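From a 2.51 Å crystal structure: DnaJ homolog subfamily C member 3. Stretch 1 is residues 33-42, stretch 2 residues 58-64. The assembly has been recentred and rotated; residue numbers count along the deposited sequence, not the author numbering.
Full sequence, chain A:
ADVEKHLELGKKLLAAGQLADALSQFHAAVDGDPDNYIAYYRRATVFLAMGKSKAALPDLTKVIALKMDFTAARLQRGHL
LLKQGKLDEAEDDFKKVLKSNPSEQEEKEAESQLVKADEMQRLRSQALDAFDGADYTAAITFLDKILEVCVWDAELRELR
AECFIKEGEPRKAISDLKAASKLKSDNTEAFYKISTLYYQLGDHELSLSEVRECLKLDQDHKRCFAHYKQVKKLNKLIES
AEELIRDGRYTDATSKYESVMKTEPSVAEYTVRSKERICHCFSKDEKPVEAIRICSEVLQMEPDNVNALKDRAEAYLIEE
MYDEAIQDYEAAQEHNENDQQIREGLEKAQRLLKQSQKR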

# COMPACT_ATOMS: atom_id res chain seq x y z
N ASP A 33 -40.61 -3.07 16.39
CA ASP A 33 -41.11 -4.35 15.87
C ASP A 33 -40.04 -5.13 15.10
O ASP A 33 -39.89 -4.96 13.89
N PRO A 34 -39.31 -6.02 15.79
CA PRO A 34 -38.16 -6.68 15.14
C PRO A 34 -38.48 -7.67 14.01
O PRO A 34 -37.56 -8.14 13.35
N ASP A 35 -39.76 -7.97 13.78
CA ASP A 35 -40.18 -8.94 12.74
C ASP A 35 -40.69 -8.33 11.43
O ASP A 35 -40.87 -9.04 10.44
N ASN A 36 -40.93 -7.03 11.45
CA ASN A 36 -41.51 -6.31 10.33
C ASN A 36 -40.52 -6.15 9.18
O ASN A 36 -39.52 -5.46 9.30
N TYR A 37 -40.81 -6.79 8.05
CA TYR A 37 -39.85 -6.84 6.96
C TYR A 37 -39.57 -5.51 6.25
O TYR A 37 -38.42 -5.26 5.89
N ILE A 38 -40.58 -4.66 6.05
CA ILE A 38 -40.33 -3.37 5.39
C ILE A 38 -39.46 -2.45 6.22
O ILE A 38 -38.66 -1.71 5.67
N ALA A 39 -39.63 -2.49 7.54
CA ALA A 39 -38.82 -1.66 8.42
C ALA A 39 -37.34 -1.88 8.10
O ALA A 39 -36.61 -0.92 7.89
N TYR A 40 -36.92 -3.15 8.03
CA TYR A 40 -35.55 -3.47 7.67
C TYR A 40 -35.23 -3.04 6.25
O TYR A 40 -34.09 -2.64 5.96
N TYR A 41 -36.21 -3.13 5.36
CA TYR A 41 -35.98 -2.70 3.99
C TYR A 41 -35.77 -1.18 3.93
O TYR A 41 -34.81 -0.70 3.34
N ARG A 42 -36.66 -0.43 4.58
CA ARG A 42 -36.55 1.02 4.60
C ARG A 42 -35.20 1.47 5.14
O ARG A 42 -34.52 2.34 4.55
N PRO A 58 -26.62 -6.65 6.00
CA PRO A 58 -27.39 -7.42 6.99
C PRO A 58 -28.90 -7.14 6.97
O PRO A 58 -29.68 -8.06 7.18
N ASP A 59 -29.31 -5.91 6.69
CA ASP A 59 -30.75 -5.61 6.61
C ASP A 59 -31.38 -6.19 5.35
O ASP A 59 -32.50 -6.69 5.38
N LEU A 60 -30.65 -6.14 4.24
CA LEU A 60 -31.13 -6.75 3.01
C LEU A 60 -31.36 -8.24 3.20
O LEU A 60 -32.44 -8.74 2.89
N THR A 61 -30.36 -8.94 3.75
CA THR A 61 -30.53 -10.37 3.96
C THR A 61 -31.57 -10.69 5.04
O THR A 61 -32.20 -11.74 5.01
N LYS A 62 -31.76 -9.78 5.99
CA LYS A 62 -32.84 -9.97 6.94
C LYS A 62 -34.18 -9.96 6.21
O LYS A 62 -35.02 -10.84 6.42
N VAL A 63 -34.39 -8.97 5.34
CA VAL A 63 -35.65 -8.86 4.62
C VAL A 63 -35.92 -10.13 3.85
O VAL A 63 -37.02 -10.66 3.88
N ILE A 64 -34.90 -10.62 3.17
CA ILE A 64 -35.04 -11.80 2.35
C ILE A 64 -35.38 -12.99 3.24
O ILE A 64 -36.27 -13.77 2.91

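Helices 37-42 and 58-64 run nearly antiparallel, at 156° between their N-to-C directions, and their axes approach to 8.4 Å. The contact buries 378 Å² and rests chiefly on Y40, V63 and K62; no hydrogen bond crosses it, and the contacts between the two are van der Waals and CH-pi.

Y40 covers the most surface. Its CA-to-CB bond points toward the other helix, and the m rotamer (chi1 -71°) lays one ring face against K62. The evidence for a CH-pi contact is direct: K62 CG lies 3.6 Å from the centroid of the Y40 ring and only 6° off the ring normal. K62, whose CA-to-CB bond also points toward the other stretch, has chi1 t and chi2 p, and the rest of its chain is extended. D59 (m) approaches the ring edge instead, with D59 OD1 3.8 Å from Y40 CD1, while its carboxylate oxygens hydrogen-bond elsewhere in the structure. The ring's far end is fixed within its own stretch, where Y40 OH donates to P34 O at 2.8 Å.

V63 (t) points sideways, yet its CG2 methyl fits closely against the first turn of the opposing helix: 3.4 Å from both Y37 O and Y41 N, a backbone pair already hydrogen-bonded to each other. V63 CG2 also meets Y40 CB at 3.7 Å and Y41 CB at 3.8 Å.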

# COMPACT_ATOMS: atom_id res chain seq x y z
CB ASP A 33 -42.34 -4.12 14.98
CG ASP A 33 -43.04 -5.42 14.58
OD1 ASP A 33 -44.21 -5.33 14.15
OD2 ASP A 33 -42.44 -6.52 14.69
CB PRO A 34 -37.46 -7.39 16.32
CG PRO A 34 -38.10 -6.84 17.57
CD PRO A 34 -39.48 -6.44 17.19
CB ASP A 35 -41.29 -9.85 13.28
CG ASP A 35 -40.78 -10.88 14.27
OD1 ASP A 35 -39.58 -11.28 14.20
OD2 ASP A 35 -41.59 -11.30 15.13
CB ASN A 36 -41.99 -4.95 10.82
CG ASN A 36 -42.84 -4.23 9.80
OD1 ASN A 36 -43.42 -3.19 10.10
ND2 ASN A 36 -42.92 -4.78 8.59
CB TYR A 37 -40.22 -7.92 5.95
CG TYR A 37 -41.45 -7.59 5.14
CD1 TYR A 37 -42.73 -7.76 5.68
CD2 TYR A 37 -41.33 -7.13 3.84
CE1 TYR A 37 -43.86 -7.45 4.93
CE2 TYR A 37 -42.44 -6.82 3.09
CZ TYR A 37 -43.71 -6.98 3.64
OH TYR A 37 -44.80 -6.67 2.87
CB ILE A 38 -41.58 -2.58 4.93
CG1 ILE A 38 -42.84 -3.10 5.61
CG2 ILE A 38 -41.70 -2.60 3.40
CD1 ILE A 38 -43.28 -2.25 6.76
CB ALA A 39 -39.12 -1.94 9.87
CB TYR A 40 -35.27 -4.97 7.82
CG TYR A 40 -35.20 -5.46 9.25
CD1 TYR A 40 -34.06 -5.26 10.03
CD2 TYR A 40 -36.28 -6.15 9.81
CE1 TYR A 40 -34.01 -5.72 11.35
CE2 TYR A 40 -36.24 -6.60 11.11
CZ TYR A 40 -35.10 -6.39 11.88
OH TYR A 40 -35.07 -6.85 13.18
CB TYR A 41 -37.11 -3.15 3.05
CG TYR A 41 -36.92 -2.70 1.62
CD1 TYR A 41 -35.87 -3.22 0.83
CD2 TYR A 41 -37.77 -1.75 1.04
CE1 TYR A 41 -35.69 -2.80 -0.48
CE2 TYR A 41 -37.60 -1.34 -0.27
CZ TYR A 41 -36.56 -1.86 -1.03
OH TYR A 41 -36.38 -1.44 -2.34
CB ARG A 42 -37.68 1.65 5.41
CG ARG A 42 -39.07 1.37 4.85
CD ARG A 42 -39.24 1.87 3.43
NE ARG A 42 -40.62 1.70 2.98
CZ ARG A 42 -40.99 1.59 1.71
NH1 ARG A 42 -40.08 1.61 0.74
NH2 ARG A 42 -42.26 1.44 1.42
CB PRO A 58 -26.77 -7.03 8.34
CG PRO A 58 -25.88 -5.83 8.04
CD PRO A 58 -25.48 -5.95 6.62
CB ASP A 59 -31.04 -4.10 6.70
CG ASP A 59 -30.72 -3.52 8.07
OD1 ASP A 59 -30.56 -4.30 9.03
OD2 ASP A 59 -30.62 -2.28 8.19
CB LEU A 60 -30.18 -6.49 1.86
CG LEU A 60 -30.27 -5.06 1.31
CD1 LEU A 60 -29.15 -4.81 0.32
CD2 LEU A 60 -31.63 -4.79 0.66
CB THR A 61 -29.20 -11.16 4.20
OG1 THR A 61 -29.08 -11.51 5.58
CG2 THR A 61 -27.98 -10.40 3.75
CB LYS A 62 -32.80 -8.89 8.02
CG LYS A 62 -33.92 -9.00 9.06
CD LYS A 62 -33.74 -10.19 9.98
CE LYS A 62 -34.87 -10.25 10.99
NZ LYS A 62 -34.69 -11.39 11.94
CB VAL A 63 -35.65 -7.66 3.66
CG1 VAL A 63 -36.91 -7.67 2.79
CG2 VAL A 63 -35.56 -6.37 4.45
CB ILE A 64 -33.78 -12.01 1.52
CG1 ILE A 64 -33.67 -10.87 0.50
CG2 ILE A 64 -33.81 -13.35 0.80
CD1 ILE A 64 -32.26 -10.56 0.11